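PKS (Streptomyces albus, PDB 4OQJ) probably extends carrier-bound acyl chains by decarboxylative condensation, as a ketosynthase of the AT-less polyketide synthase that makes the antibiotic oxazolomycin. Local coordinates at residues Gly463-Pro474 with Arg508-Thr519; Thr604-Ala615 with Leu667-Val678. All blocks are in the same frame, centred on the assembly; numbering follows the deposited sequence.

Contact 1. Residues Gly463-Pro474 with Arg508-Thr519; sequences GPRLLVLSANTP and RVLPYRRALVAT
Arg465-Ala471 and Tyr512-Ala518 run antiparallel as neighbours in a three-stranded sheet, completed by strand 536-539; together with helices 474-490 and 521-530 this forms an alpha/beta unit consistent with the linker domain that follows the ketosynthase in type I synthases. The side chains of the hydrogen-bonded pairs Arg465-Ala518, Leu467-Leu516, Leu469-Arg514 and Ala471-Tyr512 lie on one face, those of the intervening non-hydrogen-bonded pairs on the other. Leu467, Leu469, Leu516 and Ala518 look toward those two helices; Leu466, Val468, Ala515 and Val517 look toward helix 660-673. On the latter face, Leu466 reaches across with CD1, which lies 3.9 Å from Ala515 CB and 4.0 Å from Val517 CG2, because its CG is anti to the backbone N (chi1 178°).

Further along that face Ser470 turns OG between its backbone N and carbonyl carbon (chi1 67°), where it accepts the N-H of Leu510 at 3.0 Å and so ties down the turn before the second strand. Water 1 donates to both Ser470 O and Arg508 O, a second bridge at this end. Arg513 lays its CG against Ser470 CB, 4.0 Å away, then extends so that NE donates to Leu510 O at 3.0 Å, the oxygen lying in the guanidinium plane; NH1 continues to Trp672 O. On the other face the Tyr512 ring meets backbone at its edge and proline over one face: Ala471 O sits at the edge, in plane, while a CH-pi contact brings Pro474 CD over the ring, 3.8 Å from the centroid of Tyr512 and just 6° off the normal.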
loop_
_atom_site.group_PDB
_atom_site.type_symbol
_atom_site.label_atom_id
_atom_site.label_comp_id
_atom_site.label_asym_id
_atom_site.label_seq_id
_atom_site.Cartn_x
_atom_site.Cartn_y
_atom_site.Cartn_z
ATOM N N GLY A 463 26.587 35.283 -16.326
ATOM C CA GLY A 463 27.946 34.919 -16.706
ATOM C C GLY A 463 28.078 33.522 -17.286
ATOM O O GLY A 463 27.071 32.862 -17.571
ATOM N N PRO A 464 29.330 33.057 -17.466
ATOM C CA PRO A 464 29.546 31.704 -17.994
ATOM C C PRO A 464 29.175 30.629 -16.976
ATOM O O PRO A 464 29.050 30.923 -15.793
ATOM C CB PRO A 464 31.043 31.673 -18.298
ATOM C CG PRO A 464 31.645 32.685 -17.367
ATOM C CD PRO A 464 30.600 33.763 -17.201
ATOM N N ARG A 465 29.006 29.403 -17.453
ATOM C CA ARG A 465 28.618 28.278 -16.611
ATOM C C ARG A 465 29.369 27.041 -17.036
ATOM O O ARG A 465 29.735 26.891 -18.198
ATOM C CB ARG A 465 27.107 28.014 -16.695
ATOM C CG ARG A 465 26.248 29.098 -16.086
ATOM C CD ARG A 465 26.344 29.095 -14.574
ATOM N NE ARG A 465 25.610 30.203 -13.964
ATOM C CZ ARG A 465 25.268 30.257 -12.679
ATOM N NH1 ARG A 465 25.587 29.265 -11.856
ATOM N NH2 ARG A 465 24.603 31.304 -12.215
ATOM N N LEU A 466 29.589 26.158 -16.079
ATOM C CA LEU A 466 30.202 24.874 -16.335
ATOM C C LEU A 466 29.113 23.819 -16.465
ATOM O O LEU A 466 28.387 23.572 -15.512
ATOM C CB LEU A 466 31.164 24.497 -15.194
ATOM C CG LEU A 466 31.848 23.138 -15.335
ATOM C CD1 LEU A 466 32.763 23.127 -16.563
ATOM C CD2 LEU A 466 32.619 22.798 -14.085
ATOM N N LEU A 467 29.015 23.202 -17.636
ATOM C CA LEU A 467 28.096 22.089 -17.871
ATOM C C LEU A 467 28.828 20.764 -17.703
ATOM O O LEU A 467 29.877 20.563 -18.316
ATOM C CB LEU A 467 27.501 22.184 -19.273
ATOM C CG LEU A 467 26.840 23.512 -19.638
ATOM C CD1 LEU A 467 26.209 23.405 -21.021
ATOM C CD2 LEU A 467 25.797 23.908 -18.598
ATOM N N VAL A 468 28.295 19.870 -16.873
ATOM C CA VAL A 468 28.941 18.580 -16.654
ATOM C C VAL A 468 28.008 17.431 -17.060
ATOM O O VAL A 468 26.794 17.485 -16.855
ATOM C CB VAL A 468 29.415 18.429 -15.189
ATOM C CG1 VAL A 468 30.476 19.487 -14.871
ATOM C CG2 VAL A 468 28.246 18.508 -14.217
ATOM N N LEU A 469 28.588 16.430 -17.714
ATOM C CA LEU A 469 27.862 15.245 -18.160
ATOM C C LEU A 469 28.652 14.028 -17.731
ATOM O O LEU A 469 29.886 14.052 -17.742
ATOM C CB LEU A 469 27.686 15.231 -19.683
ATOM C CG LEU A 469 26.594 16.084 -20.333
ATOM C CD1 LEU A 469 26.899 17.556 -20.215
ATOM C CD2 LEU A 469 26.471 15.703 -21.798
ATOM N N SER A 470 27.956 12.965 -17.344
ATOM C CA SER A 470 28.638 11.704 -17.056
ATOM C C SER A 470 27.736 10.522 -17.378
ATOM O O SER A 470 26.509 10.604 -17.281
ATOM C CB SER A 470 29.121 11.651 -15.596
ATOM O OG SER A 470 28.059 11.613 -14.655
ATOM N N ALA A 471 28.369 9.436 -17.798
ATOM C CA ALA A 471 27.671 8.222 -18.171
ATOM C C ALA A 471 28.531 7.023 -17.796
ATOM O O ALA A 471 29.696 7.176 -17.428
ATOM C CB ALA A 471 27.351 8.222 -19.654
ATOM N N ASN A 472 27.947 5.834 -17.888
ATOM C CA ASN A 472 28.618 4.622 -17.443
ATOM C C ASN A 472 29.421 3.961 -18.565
ATOM O O ASN A 472 30.123 2.987 -18.322
ATOM C CB ASN A 472 27.602 3.627 -16.883
ATOM C CG ASN A 472 28.241 2.618 -15.964
ATOM O OD1 ASN A 472 29.039 2.972 -15.096
ATOM N ND2 ASN A 472 27.907 1.357 -16.153
ATOM N N THR A 473 29.296 4.497 -19.780
ATOM C CA THR A 473 30.077 4.056 -20.932
ATOM C C THR A 473 30.362 5.246 -21.851
ATOM O O THR A 473 29.622 6.225 -21.849
ATOM C CB THR A 473 29.351 2.970 -21.781
ATOM O OG1 THR A 473 28.309 3.582 -22.545
ATOM C CG2 THR A 473 28.783 1.844 -20.912
ATOM N N PRO A 474 31.433 5.162 -22.657
ATOM C CA PRO A 474 31.722 6.215 -23.638
ATOM C C PRO A 474 30.586 6.447 -24.614
ATOM O O PRO A 474 30.239 7.593 -24.956
ATOM C CB PRO A 474 32.960 5.677 -24.363
ATOM C CG PRO A 474 33.629 4.834 -23.375
ATOM C CD PRO A 474 32.528 4.186 -22.570
ATOM N N ARG A 508 23.159 11.295 -11.896
ATOM C CA ARG A 508 24.054 10.371 -11.211
ATOM C C ARG A 508 25.517 10.665 -11.587
ATOM O O ARG A 508 25.814 10.943 -12.741
ATOM C CB ARG A 508 23.709 8.928 -11.557
ATOM C CG ARG A 508 24.539 7.926 -10.771
ATOM C CD ARG A 508 24.049 6.514 -10.970
ATOM N NE ARG A 508 22.852 6.231 -10.176
ATOM C CZ ARG A 508 22.402 5.007 -9.938
ATOM N NH1 ARG A 508 23.035 3.952 -10.436
ATOM N NH2 ARG A 508 21.326 4.833 -9.197
ATOM N N VAL A 509 26.414 10.593 -10.609
ATOM C CA VAL A 509 27.845 10.840 -10.835
ATOM C C VAL A 509 28.481 9.565 -11.344
ATOM O O VAL A 509 28.595 8.591 -10.594
ATOM C CB VAL A 509 28.565 11.277 -9.535
ATOM C CG1 VAL A 509 30.054 11.516 -9.790
ATOM C CG2 VAL A 509 27.916 12.510 -8.975
ATOM N N LEU A 510 28.885 9.555 -12.606
ATOM C CA LEU A 510 29.344 8.324 -13.246
ATOM C C LEU A 510 30.760 8.508 -13.812
ATOM O O LEU A 510 31.261 9.630 -13.851
ATOM C CB LEU A 510 28.341 7.901 -14.324
ATOM C CG LEU A 510 26.967 7.471 -13.782
ATOM C CD1 LEU A 510 25.930 7.387 -14.894
ATOM C CD2 LEU A 510 27.077 6.126 -13.092
ATOM N N PRO A 511 31.415 7.404 -14.231
ATOM C CA PRO A 511 32.872 7.434 -14.473
ATOM C C PRO A 511 33.364 8.086 -15.766
ATOM O O PRO A 511 34.462 8.648 -15.771
ATOM C CB PRO A 511 33.252 5.943 -14.494
ATOM C CG PRO A 511 32.123 5.234 -13.839
ATOM C CD PRO A 511 30.905 6.022 -14.174
ATOM N N TYR A 512 32.619 7.961 -16.859
ATOM C CA TYR A 512 33.020 8.618 -18.107
ATOM C C TYR A 512 32.425 10.011 -18.115
ATOM O O TYR A 512 31.203 10.173 -18.124
ATOM C CB TYR A 512 32.578 7.786 -19.310
ATOM C CG TYR A 512 33.269 6.450 -19.297
ATOM C CD1 TYR A 512 32.722 5.371 -18.613
ATOM C CD2 TYR A 512 34.504 6.282 -19.916
ATOM C CE1 TYR A 512 33.364 4.158 -18.575
ATOM C CE2 TYR A 512 35.156 5.067 -19.884
ATOM C CZ TYR A 512 34.589 4.014 -19.209
ATOM O OH TYR A 512 35.226 2.802 -19.169
ATOM N N ARG A 513 33.292 11.015 -18.111
ATOM C CA ARG A 513 32.868 12.376 -17.839
ATOM C C ARG A 513 33.216 13.361 -18.940
ATOM O O ARG A 513 34.180 13.178 -19.699
ATOM C CB ARG A 513 33.487 12.847 -16.522
ATOM C CG ARG A 513 33.119 11.952 -15.355
ATOM C CD ARG A 513 33.589 12.518 -14.022
ATOM N NE ARG A 513 33.217 11.638 -12.912
ATOM C CZ ARG A 513 33.544 11.851 -11.635
ATOM N NH1 ARG A 513 34.264 12.906 -11.288
ATOM N NH2 ARG A 513 33.145 11.001 -10.700
ATOM N N ARG A 514 32.424 14.428 -19.002
ATOM C CA ARG A 514 32.620 15.476 -19.994
ATOM C C ARG A 514 32.205 16.794 -19.400
ATOM O O ARG A 514 31.295 16.846 -18.570
ATOM C CB ARG A 514 31.821 15.192 -21.262
ATOM C CG ARG A 514 32.049 16.204 -22.392
ATOM C CD ARG A 514 31.541 15.636 -23.689
ATOM N NE ARG A 514 32.489 14.681 -24.254
ATOM C CZ ARG A 514 32.158 13.641 -25.016
ATOM N NH1 ARG A 514 30.888 13.397 -25.302
ATOM N NH2 ARG A 514 33.108 12.834 -25.491
ATOM N N ALA A 515 32.883 17.863 -19.793
ATOM C CA ALA A 515 32.518 19.184 -19.297
ATOM C C ALA A 515 32.872 20.281 -20.285
ATOM O O ALA A 515 33.761 20.138 -21.126
ATOM C CB ALA A 515 33.180 19.457 -17.951
ATOM N N LEU A 516 32.156 21.385 -20.156
ATOM C CA LEU A 516 32.258 22.491 -21.091
ATOM C C LEU A 516 31.919 23.774 -20.376
ATOM O O LEU A 516 30.903 23.852 -19.700
ATOM C CB LEU A 516 31.307 22.295 -22.272
ATOM C CG LEU A 516 31.096 23.528 -23.146
ATOM C CD1 LEU A 516 32.351 23.778 -23.942
ATOM C CD2 LEU A 516 29.885 23.369 -24.045
ATOM N N VAL A 517 32.756 24.790 -20.535
ATOM C CA VAL A 517 32.419 26.120 -20.053
ATOM C C VAL A 517 31.708 26.864 -21.185
ATOM O O VAL A 517 32.265 27.021 -22.267
ATOM C CB VAL A 517 33.675 26.923 -19.618
ATOM C CG1 VAL A 517 33.279 28.303 -19.126
ATOM C CG2 VAL A 517 34.462 26.174 -18.547
ATOM N N ALA A 518 30.506 27.354 -20.931
ATOM C CA ALA A 518 29.727 27.981 -21.986
ATOM C C ALA A 518 29.230 29.332 -21.536
ATOM O O ALA A 518 29.048 29.577 -20.345
ATOM C CB ALA A 518 28.550 27.086 -22.385
ATOM N N THR A 519 29.004 30.203 -22.511
ATOM C CA THR A 519 28.566 31.563 -22.249
ATOM C C THR A 519 27.052 31.710 -22.413
ATOM O O THR A 519 26.457 32.683 -21.950
ATOM C CB THR A 519 29.288 32.518 -23.190
ATOM O OG1 THR A 519 29.063 32.085 -24.537
ATOM C CG2 THR A 519 30.777 32.481 -22.913
HETATM O O HOH W 1 24.661 11.004 -15.224
#

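Contact 2. Residues Thr604-Ala615 with Leu667-Val678; sequences TARALAGWGSTA and LIGRLWTAGDTV
Helices 604-610 and 667-673 are inclined at 52° with axes 11.9 Å apart at closest approach, and the two segments draw together only beyond the helix ends, where the CA atoms of Gly612 and Val678 are 4.7 Å apart. The wide helical part is bridged by long side chains. Leu608 spreads its branches: CD1 meets Leu667 CD2 and Leu671 CD1, both crossed at about a right angle, while CD2 slides past Ile668 CG1 at 3.7 Å. Trp611 brings the CE3-CZ3 side of its indole to Ile668 CD1.

Polar contacts take over past the helices. Asp676, with CG anti to the backbone N (chi1 -166°), presents both oxygens to the opposite loop through their syn lone pairs: OD2 accepts a hydrogen bond from Ser613 OG at 2.6 Å, and OD1 one from the N-H of Thr614 at 3.0 Å. Water 2 also donates to OD1, so this buried carboxylate is gripped on both oxygens. Ser613 OG in turn accepts from Ala615 N. The local signatures are an ST turn at Ser613 and two Schellman motifs, with Gly612 and Gly675 at positive phi ending the respective helices.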
loop_
_atom_site.group_PDB
_atom_site.type_symbol
_atom_site.label_atom_id
_atom_site.label_comp_id
_atom_site.label_asym_id
_atom_site.label_seq_id
_atom_site.Cartn_x
_atom_site.Cartn_y
_atom_site.Cartn_z
ATOM N N THR A 604 42.973 30.544 -5.130
ATOM C CA THR A 604 42.262 29.649 -6.052
ATOM C C THR A 604 42.248 28.222 -5.479
ATOM O O THR A 604 41.208 27.559 -5.458
ATOM C CB THR A 604 42.902 29.644 -7.466
ATOM O OG1 THR A 604 42.847 30.956 -8.036
ATOM C CG2 THR A 604 42.177 28.679 -8.388
ATOM N N ALA A 605 43.400 27.764 -4.988
ATOM C CA ALA A 605 43.508 26.428 -4.400
ATOM C C ALA A 605 42.571 26.250 -3.209
ATOM O O ALA A 605 41.912 25.219 -3.085
ATOM C CB ALA A 605 44.940 26.139 -3.982
ATOM N N ARG A 606 42.503 27.248 -2.335
ATOM C CA ARG A 606 41.604 27.167 -1.187
ATOM C C ARG A 606 40.129 27.184 -1.620
ATOM O O ARG A 606 39.289 26.534 -1.002
ATOM C CB ARG A 606 41.872 28.312 -0.210
ATOM C CG ARG A 606 43.270 28.320 0.412
ATOM C CD ARG A 606 43.713 26.948 0.905
ATOM N NE ARG A 606 42.870 26.441 1.986
ATOM C CZ ARG A 606 42.627 25.152 2.221
ATOM N NH1 ARG A 606 43.135 24.200 1.441
ATOM N NH2 ARG A 606 41.854 24.811 3.239
ATOM N N ALA A 607 39.807 27.918 -2.678
ATOM C CA ALA A 607 38.428 27.955 -3.145
ATOM C C ALA A 607 38.051 26.574 -3.684
ATOM O O ALA A 607 36.959 26.081 -3.425
ATOM C CB ALA A 607 38.240 29.028 -4.205
ATOM N N LEU A 608 38.970 25.944 -4.409
ATOM C CA LEU A 608 38.737 24.600 -4.919
ATOM C C LEU A 608 38.511 23.637 -3.771
ATOM O O LEU A 608 37.638 22.774 -3.852
ATOM C CB LEU A 608 39.909 24.107 -5.764
ATOM C CG LEU A 608 40.151 24.807 -7.104
ATOM C CD1 LEU A 608 41.477 24.332 -7.682
ATOM C CD2 LEU A 608 39.012 24.545 -8.078
ATOM N N ALA A 609 39.315 23.779 -2.711
ATOM C CA ALA A 609 39.223 22.890 -1.551
ATOM C C ALA A 609 37.860 23.031 -0.891
ATOM O O ALA A 609 37.214 22.029 -0.565
ATOM C CB ALA A 609 40.329 23.183 -0.553
ATOM N N GLY A 610 37.427 24.279 -0.716
ATOM C CA GLY A 610 36.108 24.578 -0.178
ATOM C C GLY A 610 34.965 24.006 -1.010
ATOM O O GLY A 610 33.859 23.801 -0.506
ATOM N N TRP A 611 35.225 23.747 -2.286
ATOM C CA TRP A 611 34.227 23.151 -3.174
ATOM C C TRP A 611 34.395 21.638 -3.252
ATOM O O TRP A 611 33.770 20.969 -4.086
ATOM C CB TRP A 611 34.325 23.779 -4.564
ATOM C CG TRP A 611 33.838 25.190 -4.603
ATOM C CD1 TRP A 611 32.843 25.741 -3.846
ATOM C CD2 TRP A 611 34.335 26.238 -5.430
ATOM N NE1 TRP A 611 32.690 27.069 -4.158
ATOM C CE2 TRP A 611 33.593 27.400 -5.133
ATOM C CE3 TRP A 611 35.347 26.314 -6.396
ATOM C CZ2 TRP A 611 33.827 28.621 -5.762
ATOM C CZ3 TRP A 611 35.574 27.524 -7.021
ATOM C CH2 TRP A 611 34.812 28.660 -6.705
ATOM N N GLY A 612 35.252 21.109 -2.382
ATOM C CA GLY A 612 35.401 19.678 -2.218
ATOM C C GLY A 612 36.578 19.030 -2.915
ATOM O O GLY A 612 36.773 17.819 -2.801
ATOM N N SER A 613 37.374 19.812 -3.633
ATOM C CA SER A 613 38.510 19.242 -4.346
ATOM C C SER A 613 39.450 18.554 -3.380
ATOM O O SER A 613 39.714 19.071 -2.289
ATOM C CB SER A 613 39.285 20.310 -5.113
ATOM O OG SER A 613 40.462 19.744 -5.672
ATOM N N THR A 614 39.972 17.403 -3.791
ATOM C CA THR A 614 40.953 16.690 -2.984
ATOM C C THR A 614 42.237 16.477 -3.788
ATOM O O THR A 614 43.114 15.715 -3.382
ATOM C CB THR A 614 40.385 15.340 -2.469
ATOM O OG1 THR A 614 39.892 14.548 -3.559
ATOM C CG2 THR A 614 39.250 15.592 -1.490
ATOM N N ALA A 615 42.347 17.181 -4.916
ATOM C CA ALA A 615 43.568 17.186 -5.720
ATOM C C ALA A 615 44.750 17.766 -4.936
ATOM O O ALA A 615 44.641 18.855 -4.384
ATOM C CB ALA A 615 43.356 17.985 -6.982
ATOM N N LEU A 667 39.035 25.158 -14.894
ATOM C CA LEU A 667 39.879 24.452 -13.936
ATOM C C LEU A 667 39.086 23.364 -13.212
ATOM O O LEU A 667 39.503 22.202 -13.153
ATOM C CB LEU A 667 40.456 25.458 -12.940
ATOM C CG LEU A 667 41.365 24.992 -11.813
ATOM C CD1 LEU A 667 42.467 24.096 -12.320
ATOM C CD2 LEU A 667 41.958 26.222 -11.139
ATOM N N ILE A 668 37.940 23.750 -12.657
ATOM C CA ILE A 668 37.062 22.803 -11.976
ATOM C C ILE A 668 36.673 21.681 -12.925
ATOM O O ILE A 668 36.683 20.507 -12.558
ATOM C CB ILE A 668 35.789 23.484 -11.455
ATOM C CG1 ILE A 668 36.152 24.500 -10.373
ATOM C CG2 ILE A 668 34.804 22.454 -10.909
ATOM C CD1 ILE A 668 34.988 25.365 -9.939
ATOM N N GLY A 669 36.289 22.056 -14.136
ATOM C CA GLY A 669 35.917 21.088 -15.154
ATOM C C GLY A 669 37.032 20.102 -15.451
ATOM O O GLY A 669 36.797 18.900 -15.514
ATOM N N ARG A 670 38.258 20.596 -15.604
ATOM C CA ARG A 670 39.385 19.721 -15.911
ATOM C C ARG A 670 39.605 18.734 -14.768
ATOM O O ARG A 670 39.787 17.540 -14.999
ATOM C CB ARG A 670 40.663 20.536 -16.172
ATOM C CG ARG A 670 41.517 20.036 -17.332
ATOM C CD ARG A 670 42.174 18.704 -17.013
ATOM N N LEU A 671 39.574 19.224 -13.531
ATOM C CA LEU A 671 39.776 18.357 -12.376
ATOM C C LEU A 671 38.636 17.337 -12.255
ATOM O O LEU A 671 38.865 16.138 -12.055
ATOM C CB LEU A 671 39.881 19.189 -11.097
ATOM C CG LEU A 671 41.090 20.132 -11.004
ATOM C CD1 LEU A 671 40.969 21.048 -9.801
ATOM C CD2 LEU A 671 42.387 19.351 -10.945
ATOM N N TRP A 672 37.403 17.819 -12.376
ATOM C CA TRP A 672 36.243 16.974 -12.135
ATOM C C TRP A 672 36.180 15.874 -13.188
ATOM O O TRP A 672 35.951 14.728 -12.839
ATOM C CB TRP A 672 34.948 17.795 -12.124
ATOM C CG TRP A 672 33.711 16.931 -11.964
ATOM C CD1 TRP A 672 33.180 16.455 -10.796
ATOM C CD2 TRP A 672 32.871 16.442 -13.013
ATOM N NE1 TRP A 672 32.059 15.707 -11.059
ATOM C CE2 TRP A 672 31.849 15.681 -12.419
ATOM C CE3 TRP A 672 32.881 16.576 -14.407
ATOM C CZ2 TRP A 672 30.854 15.047 -13.160
ATOM C CZ3 TRP A 672 31.886 15.941 -15.145
ATOM C CH2 TRP A 672 30.887 15.193 -14.514
ATOM N N THR A 673 36.403 16.203 -14.462
ATOM C CA THR A 673 36.329 15.172 -15.509
ATOM C C THR A 673 37.393 14.109 -15.266
ATOM O O THR A 673 37.208 12.940 -15.604
ATOM C CB THR A 673 36.496 15.729 -16.943
ATOM O OG1 THR A 673 37.751 16.414 -17.068
ATOM C CG2 THR A 673 35.336 16.657 -17.323
ATOM N N ALA A 674 38.496 14.513 -14.654
ATOM C CA ALA A 674 39.612 13.608 -14.405
ATOM C C ALA A 674 39.439 12.828 -13.101
ATOM O O ALA A 674 40.323 12.065 -12.703
ATOM C CB ALA A 674 40.921 14.394 -14.382
ATOM N N GLY A 675 38.310 13.034 -12.430
ATOM C CA GLY A 675 37.957 12.239 -11.260
ATOM C C GLY A 675 38.071 12.930 -9.911
ATOM O O GLY A 675 37.863 12.311 -8.873
ATOM N N ASP A 676 38.402 14.212 -9.907
ATOM C CA ASP A 676 38.479 14.946 -8.657
ATOM C C ASP A 676 37.087 15.032 -8.036
ATOM O O ASP A 676 36.077 14.927 -8.722
ATOM C CB ASP A 676 39.048 16.347 -8.879
ATOM C CG ASP A 676 39.459 17.034 -7.584
ATOM O OD1 ASP A 676 39.598 16.347 -6.552
ATOM O OD2 ASP A 676 39.665 18.273 -7.607
ATOM N N THR A 677 37.045 15.236 -6.730
ATOM C CA THR A 677 35.786 15.380 -6.024
ATOM C C THR A 677 35.306 16.834 -6.087
ATOM O O THR A 677 36.098 17.768 -5.937
ATOM C CB THR A 677 35.963 14.947 -4.565
ATOM O OG1 THR A 677 37.080 15.646 -3.990
ATOM C CG2 THR A 677 36.266 13.466 -4.491
ATOM N N VAL A 678 34.014 17.024 -6.320
ATOM C CA VAL A 678 33.395 18.340 -6.198
ATOM C C VAL A 678 32.088 18.191 -5.438
ATOM O O VAL A 678 31.298 17.300 -5.719
ATOM C CB VAL A 678 33.110 19.000 -7.561
ATOM C CG1 VAL A 678 32.385 20.333 -7.370
ATOM C CG2 VAL A 678 34.384 19.202 -8.340
HETATM O O HOH W 2 41.144 14.125 -6.413
#

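Contact 1 closes before contact 2 opens along the chain, and their centres lie 14 Å apart on the same side of the chain's centre. The joining element is helix 660-673: its C-terminal part belongs to contact 2, yet it packs on the sheet face of contact 1. Trp672 CZ3 comes within 3.5 Å of Val468 CB, and Thr673 CG2 within 3.6 Å of Ala515 CB. Ile668, already part of contact 2, also touches Leu466 on the strand. The helix therefore packs on the strand pair with one side and on helix 594-610 with another, linking the alpha/beta unit after the ketosynthase with the more distal helical region.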